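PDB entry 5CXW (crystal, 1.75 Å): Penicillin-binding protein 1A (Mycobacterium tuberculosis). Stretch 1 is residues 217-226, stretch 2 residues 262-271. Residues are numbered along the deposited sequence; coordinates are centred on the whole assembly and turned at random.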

# COMPACT_ATOMS: atom_id res chain seq x y z
N ALA A 217 -0.90 -2.62 5.52
CA ALA A 217 -0.57 -1.48 6.36
C ALA A 217 -1.60 -0.35 6.24
O ALA A 217 -1.97 0.28 7.25
CB ALA A 217 0.87 -0.97 6.08
N TYR A 218 -2.04 -0.07 5.04
CA TYR A 218 -3.09 0.95 4.81
C TYR A 218 -4.45 0.47 5.39
O TYR A 218 -5.23 1.27 5.94
CB TYR A 218 -3.20 1.32 3.36
CG TYR A 218 -2.23 2.33 2.83
CD1 TYR A 218 -0.85 2.24 3.09
CD2 TYR A 218 -2.65 3.38 2.01
CE1 TYR A 218 0.05 3.16 2.55
CE2 TYR A 218 -1.78 4.25 1.43
CZ TYR A 218 -0.42 4.14 1.69
OH TYR A 218 0.50 5.04 1.13
N ALA A 219 -4.68 -0.87 5.40
CA ALA A 219 -5.88 -1.43 6.09
C ALA A 219 -5.85 -1.08 7.58
O ALA A 219 -6.87 -0.74 8.17
CB ALA A 219 -6.01 -2.91 5.81
N THR A 220 -4.67 -1.10 8.20
CA THR A 220 -4.56 -0.77 9.60
C THR A 220 -4.98 0.69 9.82
O THR A 220 -5.67 1.02 10.82
CB THR A 220 -3.11 -1.04 10.07
OG1 THR A 220 -2.83 -2.44 9.94
CG2 THR A 220 -2.87 -0.61 11.50
N LEU A 221 -4.55 1.56 8.91
CA LEU A 221 -4.99 2.95 8.95
C LEU A 221 -6.52 3.07 8.81
O LEU A 221 -7.17 3.80 9.58
CB LEU A 221 -4.26 3.80 7.92
CG LEU A 221 -2.76 3.95 8.11
CD1 LEU A 221 -2.17 4.60 6.87
CD2 LEU A 221 -2.46 4.75 9.35
N ALA A 222 -7.06 2.32 7.85
CA ALA A 222 -8.51 2.32 7.54
C ALA A 222 -9.33 1.86 8.74
O ALA A 222 -10.47 2.30 8.95
CB ALA A 222 -8.79 1.44 6.33
N ALA A 223 -8.71 0.98 9.53
CA ALA A 223 -9.35 0.43 10.78
C ALA A 223 -9.03 1.25 12.04
O ALA A 223 -9.11 0.72 13.17
CB ALA A 223 -8.97 -1.01 10.94
N SER A 224 -8.62 2.52 11.86
CA SER A 224 -8.35 3.40 13.01
C SER A 224 -7.23 2.84 13.87
O SER A 224 -7.28 2.97 15.08
CB SER A 224 -9.62 3.70 13.80
OG SER A 224 -10.46 4.59 13.04
N GLY A 225 -6.25 2.18 13.22
CA GLY A 225 -5.02 1.75 13.88
C GLY A 225 -5.01 0.31 14.33
O GLY A 225 -4.02 -0.12 14.91
N ILE A 226 -6.07 -0.43 14.02
CA ILE A 226 -6.18 -1.86 14.41
C ILE A 226 -5.68 -2.71 13.23
O ILE A 226 -6.17 -2.56 12.12
CB ILE A 226 -7.59 -2.25 14.81
CG1 ILE A 226 -8.03 -1.41 16.03
CG2 ILE A 226 -7.66 -3.75 15.09
CD1 ILE A 226 -9.45 -1.62 16.49
N VAL A 262 -4.14 9.04 15.93
CA VAL A 262 -3.11 9.15 14.93
C VAL A 262 -3.62 8.66 13.59
O VAL A 262 -3.48 9.37 12.55
CB VAL A 262 -1.83 8.38 15.37
CG1 VAL A 262 -0.87 8.24 14.20
CG2 VAL A 262 -1.18 9.08 16.50
N ALA A 263 -4.15 7.46 13.56
CA ALA A 263 -4.58 6.89 12.29
C ALA A 263 -5.64 7.78 11.62
O ALA A 263 -5.61 7.99 10.40
CB ALA A 263 -5.17 5.53 12.53
N ASP A 264 -6.58 8.30 12.39
CA ASP A 264 -7.69 9.11 11.85
C ASP A 264 -7.18 10.47 11.30
O ASP A 264 -7.76 11.03 10.35
CB ASP A 264 -8.80 9.27 12.88
CG ASP A 264 -9.50 7.90 13.21
OD1 ASP A 264 -9.32 6.88 12.45
OD2 ASP A 264 -10.26 7.89 14.20
N ASN A 265 -6.11 11.01 11.89
CA ASN A 265 -5.45 12.19 11.34
C ASN A 265 -4.71 11.88 10.03
O ASN A 265 -4.72 12.72 9.07
CB ASN A 265 -4.51 12.87 12.34
CG ASN A 265 -5.23 13.86 13.21
OD1 ASN A 265 -5.45 15.00 12.82
ND2 ASN A 265 -5.59 13.46 14.40
N VAL A 266 -4.05 10.71 9.96
CA VAL A 266 -3.42 10.30 8.71
C VAL A 266 -4.52 10.20 7.58
O VAL A 266 -4.37 10.74 6.48
CB VAL A 266 -2.65 8.99 8.83
CG1 VAL A 266 -2.22 8.49 7.45
CG2 VAL A 266 -1.47 9.14 9.81
N THR A 267 -5.63 9.55 7.92
CA THR A 267 -6.78 9.49 7.01
C THR A 267 -7.16 10.86 6.52
O THR A 267 -7.34 11.05 5.32
CB THR A 267 -7.94 8.74 7.68
OG1 THR A 267 -7.48 7.42 7.98
CG2 THR A 267 -9.17 8.68 6.79
N ALA A 268 -7.31 11.80 7.47
CA ALA A 268 -7.76 13.13 7.14
C ALA A 268 -6.78 13.75 6.10
O ALA A 268 -7.22 14.42 5.17
CB ALA A 268 -7.90 13.99 8.38
N ALA A 269 -5.49 13.61 6.32
CA ALA A 269 -4.50 14.12 5.34
C ALA A 269 -4.59 13.52 3.97
O ALA A 269 -4.31 14.22 2.95
CB ALA A 269 -3.09 13.96 5.90
N MET A 270 -4.99 12.24 3.91
CA MET A 270 -5.06 11.45 2.67
C MET A 270 -6.37 11.63 1.93
O MET A 270 -6.46 11.28 0.75
CB MET A 270 -4.83 9.97 2.95
CG MET A 270 -3.43 9.75 3.41
SD MET A 270 -3.17 8.08 4.03
CE MET A 270 -3.33 7.17 2.47
N GLU A 271 -7.39 12.14 2.61
CA GLU A 271 -8.75 12.25 1.98
C GLU A 271 -8.76 12.96 0.65
O GLU A 271 -9.43 12.49 -0.26
CB GLU A 271 -9.76 12.86 2.91
CG GLU A 271 -10.35 11.89 3.90
CD GLU A 271 -11.42 12.54 4.78
OE1 GLU A 271 -11.06 13.13 5.79
OE2 GLU A 271 -12.60 12.47 4.46
O HOH W 1 -8.85 6.10 9.91

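One water bridges the two stretches: it donates to Leu221 O (2.9 Å) and to Asp264 OD1 (2.7 Å) and accepts from Thr267 OG1, 2.7 Å away, so that one molecule ties the end of one helix to two side chains of another. The general principle is that a carbonyl near a helix end can accept a further hydrogen bond, here from a water that Asp264 and Thr267 of the neighbouring helix hold.

The two helices cross steeply, at 104° between their N-to-C directions, with axes 9.4 Å apart at closest approach. Such a crossing confines contact to a small patch, and the backbones draw nearest where Leu221 CA lies 5.2 Å from Ala263 CA. The small methyl of Ala263 points toward the first stretch, its CB 3.6 Å from Gly225 N. Gly225 belongs to a type I' turn, and its positive phi suits glycine: a CB would be jammed against the preceding carbonyl oxygen.

Within the same turn, Ser224 OG donates a short hydrogen bond to Asp264 OD1 (2.6 Å), the same carboxylate oxygen that receives the water. Apolar packing completes the contact. Leu221 CD1 meets Val266 CG1 at 3.9 Å, while Met270 CE packs obliquely on the ring at Tyr218 CE2 (3.5 Å); Met270 SD stands farther off, 5.5 Å from the Tyr218 ring centroid, in an oblique sulfur-aromatic arrangement.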